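Local coordinates for acyl-CoA thioesterase (Alicyclobacillus acidocaldarius subsp. acidocaldarius, PDB 3RQB), which is of unknown function in detail but has a hotdog fold and probably hydrolyses acyl-CoA thioesters, at residues 11-16 with 176-181; 44-49 with 181-186; 51-56 with 110-115; 96-99 with 104-107. All coordinates share one frame; numbering follows the deposited sequence.

Contact 1: 11-16 with 176-181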
loop_
_atom_site.group_PDB
_atom_site.type_symbol
_atom_site.label_atom_id
_atom_site.label_comp_id
_atom_site.label_asym_id
_atom_site.label_seq_id
_atom_site.Cartn_x
_atom_site.Cartn_y
_atom_site.Cartn_z
ATOM N N ALA B 11 -9.236 10.359 -24.406
ATOM C CA ALA B 11 -7.799 10.122 -24.309
ATOM C C ALA B 11 -7.488 8.974 -23.370
ATOM O O ALA B 11 -6.739 8.065 -23.713
ATOM C CB ALA B 11 -7.100 11.374 -23.827
ATOM N N PHE B 12 -8.073 9.028 -22.180
ATOM C CA PHE B 12 -7.886 7.991 -21.182
ATOM C C PHE B 12 -8.158 6.600 -21.752
ATOM O O PHE B 12 -7.321 5.699 -21.645
ATOM C CB PHE B 12 -8.812 8.243 -19.994
ATOM C CG PHE B 12 -8.693 7.216 -18.910
ATOM C CD1 PHE B 12 -9.364 6.008 -19.002
ATOM C CD2 PHE B 12 -7.903 7.453 -17.799
ATOM C CE1 PHE B 12 -9.251 5.060 -18.003
ATOM C CE2 PHE B 12 -7.787 6.506 -16.795
ATOM C CZ PHE B 12 -8.461 5.308 -16.896
ATOM N N ASP B 13 -9.332 6.421 -22.347
ATOM C CA ASP B 13 -9.674 5.137 -22.945
ATOM C C ASP B 13 -8.705 4.818 -24.079
ATOM O O ASP B 13 -8.499 3.657 -24.450
ATOM C CB ASP B 13 -11.117 5.160 -23.447
ATOM C CG ASP B 13 -12.102 5.405 -22.334
ATOM O OD1 ASP B 13 -11.879 4.859 -21.238
ATOM O OD2 ASP B 13 -13.086 6.143 -22.542
ATOM N N ASP B 14 -8.108 5.869 -24.623
ATOM C CA ASP B 14 -7.158 5.724 -25.705
ATOM C C ASP B 14 -5.826 5.203 -25.167
ATOM O O ASP B 14 -5.236 4.292 -25.728
ATOM C CB ASP B 14 -6.979 7.061 -26.419
ATOM C CG ASP B 14 -6.658 6.900 -27.888
ATOM O OD1 ASP B 14 -5.501 7.180 -28.273
ATOM O OD2 ASP B 14 -7.560 6.485 -28.651
ATOM N N ALA B 15 -5.362 5.772 -24.063
ATOM C CA ALA B 15 -4.100 5.347 -23.457
ATOM C C ALA B 15 -4.181 3.939 -22.893
ATOM O O ALA B 15 -3.226 3.162 -22.980
ATOM C CB ALA B 15 -3.700 6.307 -22.361
ATOM N N THR B 16 -5.326 3.623 -22.301
ATOM C CA THR B 16 -5.522 2.338 -21.638
ATOM C C THR B 16 -6.146 1.309 -22.569
ATOM O O THR B 16 -6.497 0.208 -22.139
ATOM C CB THR B 16 -6.387 2.465 -20.384
ATOM O OG1 THR B 16 -7.734 2.781 -20.765
ATOM C CG2 THR B 16 -5.825 3.546 -19.448
ATOM N N PRO B 176 -11.127 16.135 -20.848
ATOM C CA PRO B 176 -12.521 16.563 -20.760
ATOM C C PRO B 176 -13.306 15.537 -19.970
ATOM O O PRO B 176 -12.858 14.393 -19.837
ATOM C CB PRO B 176 -12.985 16.548 -22.220
ATOM C CG PRO B 176 -12.031 15.673 -22.915
ATOM C CD PRO B 176 -10.722 15.912 -22.241
ATOM N N PRO B 177 -14.481 15.938 -19.473
ATOM C CA PRO B 177 -15.255 15.181 -18.481
ATOM C C PRO B 177 -15.443 13.747 -18.915
ATOM O O PRO B 177 -15.740 13.486 -20.084
ATOM C CB PRO B 177 -16.603 15.906 -18.460
ATOM C CG PRO B 177 -16.672 16.632 -19.783
ATOM C CD PRO B 177 -15.265 17.028 -20.080
ATOM N N ARG B 178 -15.236 12.818 -17.994
ATOM C CA ARG B 178 -15.464 11.418 -18.318
ATOM C C ARG B 178 -16.078 10.704 -17.131
ATOM O O ARG B 178 -15.673 10.932 -15.991
ATOM C CB ARG B 178 -14.143 10.752 -18.715
ATOM C CG ARG B 178 -14.161 9.232 -18.745
ATOM C CD ARG B 178 -12.759 8.688 -19.025
ATOM N NE ARG B 178 -12.735 7.260 -19.355
ATOM C CZ ARG B 178 -12.719 6.284 -18.448
ATOM N NH1 ARG B 178 -12.739 6.582 -17.150
ATOM N NH2 ARG B 178 -12.690 5.014 -18.833
ATOM N N PRO B 179 -17.029 9.799 -17.404
ATOM C CA PRO B 179 -17.700 9.045 -16.346
ATOM C C PRO B 179 -16.678 8.288 -15.536
ATOM O O PRO B 179 -15.648 7.867 -16.065
ATOM C CB PRO B 179 -18.588 8.081 -17.122
ATOM C CG PRO B 179 -18.906 8.832 -18.373
ATOM C CD PRO B 179 -17.638 9.548 -18.719
ATOM N N LEU B 180 -16.959 8.131 -14.252
ATOM C CA LEU B 180 -15.979 7.553 -13.357
ATOM C C LEU B 180 -16.080 6.044 -13.326
ATOM O O LEU B 180 -17.178 5.496 -13.287
ATOM C CB LEU B 180 -16.148 8.103 -11.946
ATOM C CG LEU B 180 -15.000 7.698 -11.026
ATOM C CD1 LEU B 180 -13.658 8.104 -11.631
ATOM C CD2 LEU B 180 -15.184 8.315 -9.658
ATOM N N ASP B 181 -14.924 5.387 -13.359
ATOM C CA ASP B 181 -14.830 3.948 -13.139
ATOM C C ASP B 181 -13.565 3.655 -12.340
ATOM O O ASP B 181 -12.877 4.570 -11.914
ATOM C CB ASP B 181 -14.851 3.176 -14.463
ATOM C CG ASP B 181 -13.533 3.244 -15.213
ATOM O OD1 ASP B 181 -12.727 4.156 -14.945
ATOM O OD2 ASP B 181 -13.309 2.376 -16.083
#
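R178 meets D13 and F12 of the short helix 11-15. D13, R178 and D181 form a salt-bridge network that ties this helix to the loop before helix 182-188 in a protein with two hotdog domains. The main bond runs from R178 NH2 to D13 OD1, 2.5 Å, and uses the syn lone pair of OD1. The carboxylate and guanidinium planes stand 57° apart. R178 NE adds two weak bonds, one to D13 OD1 and one to D13 OD2. F12 covers one face of the guanidinium. Its CD1 lies over the centre of the group, 3.4 Å from R178 CZ, with the ring inclined to the guanidinium by 39°. The extended chain of R178 from CG to NE carries the charge from the loop to the helix. With an alanine at R178, D13 and D181 would probably be left without their shared positive mate and the F12 ring without the guanidinium over one face. On the other branch, R178 NH1 points straight at D181 OD1, 3.3 Å away in the guanidinium plane. Farther out, F12 packs on A183, A184 and A187, and on I43 and A46 of helix 41-53. F12 O accepts from T16 N and, at 3.1 Å, from T16 OG1.

Contact 2: 44-49 with 181-186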
loop_
_atom_site.group_PDB
_atom_site.type_symbol
_atom_site.label_atom_id
_atom_site.label_comp_id
_atom_site.label_asym_id
_atom_site.label_seq_id
_atom_site.Cartn_x
_atom_site.Cartn_y
_atom_site.Cartn_z
ATOM N N THR B 44 -0.229 4.525 -16.045
ATOM C CA THR B 44 0.427 3.236 -16.099
ATOM C C THR B 44 -0.290 2.265 -15.179
ATOM O O THR B 44 -0.418 1.082 -15.480
ATOM C CB THR B 44 1.878 3.340 -15.641
ATOM O OG1 THR B 44 2.565 4.312 -16.437
ATOM C CG2 THR B 44 2.564 1.987 -15.762
ATOM N N ALA B 45 -0.755 2.776 -14.049
ATOM C CA ALA B 45 -1.430 1.952 -13.055
ATOM C C ALA B 45 -2.843 1.602 -13.503
ATOM O O ALA B 45 -3.281 0.465 -13.330
ATOM C CB ALA B 45 -1.442 2.649 -11.687
ATOM N N ALA B 46 -3.551 2.584 -14.066
ATOM C CA ALA B 46 -4.871 2.357 -14.652
ATOM C C ALA B 46 -4.740 1.272 -15.713
ATOM O O ALA B 46 -5.455 0.272 -15.701
ATOM C CB ALA B 46 -5.406 3.635 -15.262
ATOM N N THR B 47 -3.787 1.464 -16.615
ATOM C CA THR B 47 -3.433 0.422 -17.570
ATOM C C THR B 47 -3.188 -0.957 -16.928
ATOM O O THR B 47 -3.720 -1.950 -17.399
ATOM C CB THR B 47 -2.204 0.827 -18.382
ATOM O OG1 THR B 47 -2.549 1.933 -19.222
ATOM C CG2 THR B 47 -1.749 -0.331 -19.238
HETATM N N MSE B 48 -2.390 -1.023 -15.867
HETATM C CA MSE B 48 -2.144 -2.292 -15.180
HETATM C C MSE B 48 -3.440 -2.950 -14.720
HETATM O O MSE B 48 -3.534 -4.177 -14.679
HETATM C CB MSE B 48 -1.212 -2.107 -13.974
HETATM C CG MSE B 48 0.242 -1.854 -14.343
HETATM SE SE MSE B 48 0.966 -3.233 -15.523
HETATM C CE MSE B 48 2.157 -4.114 -14.254
ATOM N N LEU B 49 -4.431 -2.132 -14.366
ATOM C CA LEU B 49 -5.706 -2.623 -13.825
ATOM C C LEU B 49 -6.687 -3.159 -14.884
ATOM O O LEU B 49 -7.350 -4.195 -14.679
ATOM C CB LEU B 49 -6.375 -1.521 -13.002
ATOM C CG LEU B 49 -7.711 -1.855 -12.335
ATOM C CD1 LEU B 49 -7.547 -2.959 -11.297
ATOM C CD2 LEU B 49 -8.302 -0.604 -11.700
ATOM N N ASP B 181 -14.924 5.387 -13.359
ATOM C CA ASP B 181 -14.830 3.948 -13.139
ATOM C C ASP B 181 -13.565 3.655 -12.340
ATOM O O ASP B 181 -12.877 4.570 -11.914
ATOM C CB ASP B 181 -14.851 3.176 -14.463
ATOM C CG ASP B 181 -13.533 3.244 -15.213
ATOM O OD1 ASP B 181 -12.727 4.156 -14.945
ATOM O OD2 ASP B 181 -13.309 2.376 -16.083
ATOM N N HIS B 182 -13.246 2.388 -12.137
ATOM C CA HIS B 182 -12.149 2.052 -11.235
ATOM C C HIS B 182 -10.776 2.513 -11.711
ATOM O O HIS B 182 -10.024 3.133 -10.960
ATOM C CB HIS B 182 -12.158 0.557 -10.919
ATOM C CG HIS B 182 -13.376 0.122 -10.161
ATOM N ND1 HIS B 182 -13.434 0.113 -8.782
ATOM C CD2 HIS B 182 -14.592 -0.293 -10.589
ATOM C CE1 HIS B 182 -14.627 -0.301 -8.395
ATOM N NE2 HIS B 182 -15.349 -0.554 -9.473
ATOM N N ALA B 183 -10.443 2.225 -12.961
ATOM C CA ALA B 183 -9.115 2.588 -13.446
ATOM C C ALA B 183 -8.899 4.111 -13.427
ATOM O O ALA B 183 -7.838 4.595 -13.033
ATOM C CB ALA B 183 -8.855 1.992 -14.834
ATOM N N ALA B 184 -9.921 4.857 -13.833
ATOM C CA ALA B 184 -9.837 6.312 -13.890
ATOM C C ALA B 184 -9.563 6.833 -12.495
ATOM O O ALA B 184 -8.832 7.819 -12.289
ATOM C CB ALA B 184 -11.136 6.885 -14.410
ATOM N N LEU B 185 -10.166 6.141 -11.539
ATOM C CA LEU B 185 -10.072 6.492 -10.140
ATOM C C LEU B 185 -8.661 6.248 -9.610
ATOM O O LEU B 185 -8.083 7.112 -8.962
ATOM C CB LEU B 185 -11.103 5.689 -9.360
ATOM C CG LEU B 185 -11.111 5.943 -7.857
ATOM C CD1 LEU B 185 -11.022 7.438 -7.558
ATOM C CD2 LEU B 185 -12.346 5.326 -7.217
ATOM N N ALA B 186 -8.103 5.078 -9.896
ATOM C CA ALA B 186 -6.702 4.818 -9.595
ATOM C C ALA B 186 -5.829 5.965 -10.124
ATOM O O ALA B 186 -4.969 6.507 -9.413
ATOM C CB ALA B 186 -6.268 3.493 -10.227
#
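L49 and A46 of helix 41-53 pack on A183 and H182 at the start of helix 182-188. The short helix segments run nearly antiparallel, at 153°, with axes 8.1 Å apart. Alanines at the crossing let the backbones come this close, and the CA atoms of A46 and A183 are 4.4 Å apart. The side chain of L49 leaves CB with CG anti to the backbone N (chi1 -179°), which sends the branch point across to the other helix. There it forks. CD1 turns to F112 of strand 103-113. CD2 lies on the first turn of the partner helix, 3.7 Å from A183 CA and 4.1 Å from H182 CB. Beside it, A46 CB meets A183 CB at 3.8 Å and also lies on A183 O. The touching side chains are apolar and buried. D181 caps the second helix, its OD1 accepting from A184 N at 3.1 Å. The contact joins the N-terminal and C-terminal hotdog domains through their helices. A45 and L49 also touch V67 and L65 of strand 61-69, while H182 reaches F223 of helix 219-224 and sets its ring edge-to-face with F215 of strand 206-215.

Contact 3: 51-56 with 110-115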
loop_
_atom_site.group_PDB
_atom_site.type_symbol
_atom_site.label_atom_id
_atom_site.label_comp_id
_atom_site.label_asym_id
_atom_site.label_seq_id
_atom_site.Cartn_x
_atom_site.Cartn_y
_atom_site.Cartn_z
ATOM N N ALA B 51 -6.002 -4.583 -17.526
ATOM C CA ALA B 51 -5.525 -5.896 -17.948
ATOM C C ALA B 51 -6.281 -6.995 -17.222
ATOM O O ALA B 51 -6.848 -7.877 -17.859
ATOM C CB ALA B 51 -4.038 -6.030 -17.684
ATOM N N ALA B 52 -6.296 -6.921 -15.892
ATOM C CA ALA B 52 -6.982 -7.905 -15.063
ATOM C C ALA B 52 -8.481 -7.770 -15.232
ATOM O O ALA B 52 -9.196 -8.773 -15.285
ATOM C CB ALA B 52 -6.605 -7.739 -13.598
HETATM N N MSE B 53 -8.961 -6.532 -15.308
HETATM C CA MSE B 53 -10.381 -6.299 -15.564
HETATM C C MSE B 53 -10.868 -6.950 -16.866
HETATM O O MSE B 53 -11.950 -7.553 -16.917
HETATM C CB MSE B 53 -10.667 -4.811 -15.601
HETATM C CG MSE B 53 -10.576 -4.141 -14.266
HETATM SE SE MSE B 53 -11.800 -2.653 -14.258
HETATM C CE MSE B 53 -13.459 -3.690 -14.142
ATOM N N SER B 54 -10.056 -6.823 -17.911
ATOM C CA SER B 54 -10.382 -7.356 -19.227
ATOM C C SER B 54 -10.115 -8.853 -19.333
ATOM O O SER B 54 -10.472 -9.496 -20.326
ATOM C CB SER B 54 -9.576 -6.630 -20.290
ATOM O OG SER B 54 -9.524 -5.249 -20.000
ATOM N N HIS B 55 -9.476 -9.405 -18.310
ATOM C CA HIS B 55 -9.226 -10.828 -18.281
ATOM C C HIS B 55 -10.558 -11.559 -18.198
ATOM O O HIS B 55 -11.444 -11.172 -17.429
ATOM C CB HIS B 55 -8.340 -11.189 -17.095
ATOM C CG HIS B 55 -7.596 -12.472 -17.274
ATOM N ND1 HIS B 55 -8.206 -13.707 -17.185
ATOM C CD2 HIS B 55 -6.293 -12.713 -17.548
ATOM C CE1 HIS B 55 -7.307 -14.654 -17.385
ATOM N NE2 HIS B 55 -6.139 -14.077 -17.606
ATOM N N PRO B 56 -10.707 -12.609 -19.015
ATOM C CA PRO B 56 -11.900 -13.458 -19.111
ATOM C C PRO B 56 -12.232 -14.174 -17.807
ATOM O O PRO B 56 -13.408 -14.357 -17.476
ATOM C CB PRO B 56 -11.510 -14.485 -20.181
ATOM C CG PRO B 56 -10.015 -14.425 -20.266
ATOM C CD PRO B 56 -9.673 -13.002 -19.985
ATOM N N ALA B 110 -3.229 -7.336 -7.846
ATOM C CA ALA B 110 -4.580 -6.831 -7.669
ATOM C C ALA B 110 -5.489 -7.848 -6.998
ATOM O O ALA B 110 -5.316 -9.070 -7.135
ATOM C CB ALA B 110 -5.172 -6.387 -9.007
ATOM N N VAL B 111 -6.469 -7.324 -6.276
ATOM C CA VAL B 111 -7.452 -8.163 -5.644
ATOM C C VAL B 111 -8.824 -7.785 -6.158
ATOM O O VAL B 111 -9.232 -6.637 -6.053
ATOM C CB VAL B 111 -7.415 -7.989 -4.131
ATOM C CG1 VAL B 111 -8.302 -9.026 -3.468
ATOM C CG2 VAL B 111 -5.974 -8.105 -3.631
ATOM N N PHE B 112 -9.530 -8.761 -6.717
ATOM C CA PHE B 112 -10.917 -8.582 -7.131
ATOM C C PHE B 112 -11.800 -9.390 -6.216
ATOM O O PHE B 112 -11.380 -10.415 -5.692
ATOM C CB PHE B 112 -11.130 -9.078 -8.552
ATOM C CG PHE B 112 -10.624 -8.147 -9.590
ATOM C CD1 PHE B 112 -9.263 -7.942 -9.751
ATOM C CD2 PHE B 112 -11.504 -7.482 -10.420
ATOM C CE1 PHE B 112 -8.790 -7.088 -10.725
ATOM C CE2 PHE B 112 -11.037 -6.624 -11.394
ATOM C CZ PHE B 112 -9.675 -6.427 -11.548
ATOM N N GLY B 113 -13.028 -8.931 -6.021
ATOM C CA GLY B 113 -13.964 -9.667 -5.199
ATOM C C GLY B 113 -15.390 -9.195 -5.371
ATOM O O GLY B 113 -15.640 -8.069 -5.805
ATOM N N ILE B 114 -16.330 -10.068 -5.033
ATOM C CA ILE B 114 -17.736 -9.716 -5.049
ATOM C C ILE B 114 -18.162 -9.371 -3.643
ATOM O O ILE B 114 -18.032 -10.192 -2.724
ATOM C CB ILE B 114 -18.596 -10.878 -5.547
ATOM C CG1 ILE B 114 -18.103 -11.337 -6.926
ATOM C CG2 ILE B 114 -20.080 -10.468 -5.557
ATOM C CD1 ILE B 114 -17.934 -12.846 -7.059
ATOM N N ARG B 115 -18.669 -8.156 -3.467
ATOM C CA ARG B 115 -19.070 -7.714 -2.135
ATOM C C ARG B 115 -20.561 -7.416 -1.968
ATOM O O ARG B 115 -21.265 -7.028 -2.913
ATOM C CB ARG B 115 -18.204 -6.546 -1.640
ATOM C CG ARG B 115 -17.927 -5.484 -2.679
ATOM C CD ARG B 115 -16.667 -4.686 -2.350
ATOM N NE ARG B 115 -16.798 -3.847 -1.159
ATOM C CZ ARG B 115 -16.175 -2.683 -1.009
ATOM N NH1 ARG B 115 -15.390 -2.232 -1.978
ATOM N NH2 ARG B 115 -16.342 -1.969 0.096
#
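F112 of strand 103-113 packs its ring against A52 and M53 of helix 41-53. This is the hotdog arrangement, in which a sheet wraps round a helix. The strand alternates its sides. A110 turns its CB toward the helix. V111 faces the other way and packs on L63 and H93, and on N68 of the second subunit. F112 turns back to the helix and carries the contact. Its CG lies anti to the carbonyl carbon (chi1 -77°), and the ring reaches the helix with its outer carbons. CE1 is 3.7 Å from A52 CB, which approaches obliquely. CZ is 3.7 Å from M53 CG, which sits at the ring edge and near its plane. CE2 lies almost as close to the same carbon, at 3.8 Å from M53 CG. M53 is a selenomethionine, and its side chain crosses that of F112 at about a right angle. The ring of F112 also meets F94 and packs on P62, so both strands next to its own help hold it. Farther along, R115 bonds to F215 O and L216 O of its own chain and to S240 O and H241 O of the second subunit, so this end of the segment reaches the dimer interface. Between helix and strand the touching side-chain atoms are all carbon. The contact therefore relies on shape and on the burial of apolar surface, without a directional bond across it.

Contact 4: 96-99 with 104-107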
loop_
_atom_site.group_PDB
_atom_site.type_symbol
_atom_site.label_atom_id
_atom_site.label_comp_id
_atom_site.label_asym_id
_atom_site.label_seq_id
_atom_site.Cartn_x
_atom_site.Cartn_y
_atom_site.Cartn_z
ATOM N N LEU B 96 0.564 -9.214 -12.210
ATOM C CA LEU B 96 0.782 -8.644 -13.534
ATOM C C LEU B 96 2.181 -8.111 -13.761
ATOM O O LEU B 96 2.879 -7.673 -12.835
ATOM C CB LEU B 96 -0.232 -7.548 -13.839
ATOM C CG LEU B 96 -1.674 -7.841 -13.444
ATOM C CD1 LEU B 96 -1.914 -7.389 -12.013
ATOM C CD2 LEU B 96 -2.619 -7.139 -14.385
ATOM N N THR B 97 2.572 -8.163 -15.028
ATOM C CA THR B 97 3.901 -7.788 -15.461
ATOM C C THR B 97 3.834 -7.093 -16.813
ATOM O O THR B 97 3.195 -7.593 -17.743
ATOM C CB THR B 97 4.775 -9.043 -15.573
ATOM O OG1 THR B 97 4.646 -9.820 -14.371
ATOM C CG2 THR B 97 6.228 -8.664 -15.794
HETATM N N MSE B 98 4.506 -5.952 -16.926
HETATM C CA MSE B 98 4.559 -5.209 -18.182
HETATM C C MSE B 98 5.977 -5.194 -18.741
HETATM O O MSE B 98 6.905 -4.753 -18.070
HETATM C CB MSE B 98 4.059 -3.774 -17.992
HETATM C CG MSE B 98 4.242 -2.898 -19.231
HETATM SE SE MSE B 98 3.907 -1.006 -18.903
HETATM C CE MSE B 98 2.049 -1.119 -18.229
HETATM N N MSE B 99 6.134 -5.669 -19.973
HETATM C CA MSE B 99 7.443 -5.724 -20.618
HETATM C C MSE B 99 7.512 -4.910 -21.898
HETATM O O MSE B 99 6.556 -4.861 -22.661
HETATM C CB MSE B 99 7.818 -7.173 -20.926
HETATM C CG MSE B 99 8.238 -7.957 -19.701
HETATM SE SE MSE B 99 7.871 -9.857 -19.862
HETATM C CE MSE B 99 5.908 -9.788 -20.003
ATOM N N VAL B 104 11.494 -6.346 -18.000
ATOM C CA VAL B 104 10.391 -5.966 -17.134
ATOM C C VAL B 104 10.432 -4.500 -16.750
ATOM O O VAL B 104 11.376 -4.017 -16.128
ATOM C CB VAL B 104 10.345 -6.762 -15.839
ATOM C CG1 VAL B 104 9.144 -6.307 -15.034
ATOM C CG2 VAL B 104 10.261 -8.241 -16.126
ATOM N N VAL B 105 9.345 -3.827 -17.086
ATOM C CA VAL B 105 9.157 -2.404 -16.882
ATOM C C VAL B 105 8.387 -2.128 -15.590
ATOM O O VAL B 105 8.840 -1.354 -14.738
ATOM C CB VAL B 105 8.473 -1.761 -18.088
ATOM C CG1 VAL B 105 7.658 -0.555 -17.653
ATOM C CG2 VAL B 105 9.514 -1.366 -19.113
ATOM N N THR B 106 7.176 -2.680 -15.510
ATOM C CA THR B 106 6.276 -2.463 -14.383
ATOM C C THR B 106 5.616 -3.766 -13.896
ATOM O O THR B 106 5.321 -4.640 -14.702
ATOM C CB THR B 106 5.202 -1.437 -14.792
ATOM O OG1 THR B 106 5.854 -0.208 -15.154
ATOM C CG2 THR B 106 4.212 -1.187 -13.668
ATOM N N THR B 107 5.415 -3.902 -12.580
ATOM C CA THR B 107 4.648 -5.021 -12.013
ATOM C C THR B 107 3.550 -4.548 -11.068
ATOM O O THR B 107 3.628 -3.463 -10.486
ATOM C CB THR B 107 5.516 -6.063 -11.252
ATOM O OG1 THR B 107 5.833 -5.589 -9.930
ATOM C CG2 THR B 107 6.783 -6.379 -12.033
#
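A classic beta bulge marks this hairpin of strands 91-100 and 103-113, where V105 and T106 both face M98. M98 O accepts from V105 N at 2.8 Å and, more weakly, from T106 N at 3.3 Å. M98 N returns a bond to T106 O at 2.7 Å. M98 and T106 are thus the hydrogen-bonded pair. The non-hydrogen-bonded pairs T97 with T107 and M99 with V104 lie on either side of it, the register shifting by one residue at the bulge. V104 shares a face of the sheet with T97 and M99. Its CG1 meets T97 CG2 at 3.8 Å, and its CG2 meets M99 CG at 4.1 Å. V104 also packs on V85 of the second subunit, and its O bonds to R86 of that subunit. A glycine at V104 would probably leave T97 CG2 and M99 CG without these methyl partners and open a gap beside V85 of the second subunit. The selenomethionine M98 has CG anti to the backbone N (chi1 173°), and its SE reaches V105 CG1 at 4.0 Å. Strands 77-87 and 61-69 flank the hairpin, and the side chains of M98 and T106 face helix 41-53, where both touch M48.

Helix 41-53 runs through the set. Contacts 2 and 3 use successive parts of it and touch each other, with centres 12 Å apart. Contact 4 packs against the same helix: M48 SE is 3.6 Å from M98 CE, and A51 CB is 3.8 Å from L96 CD2. Contacts 3 and 4 also share strand 103-113, and both reach the second subunit. Contact 1 joins contact 2 through D181, which belongs to both, and F12 CZ lies 3.7 Å from A183 C. It does not touch contacts 3 and 4, whose centres are about 19 and 22 Å from its own.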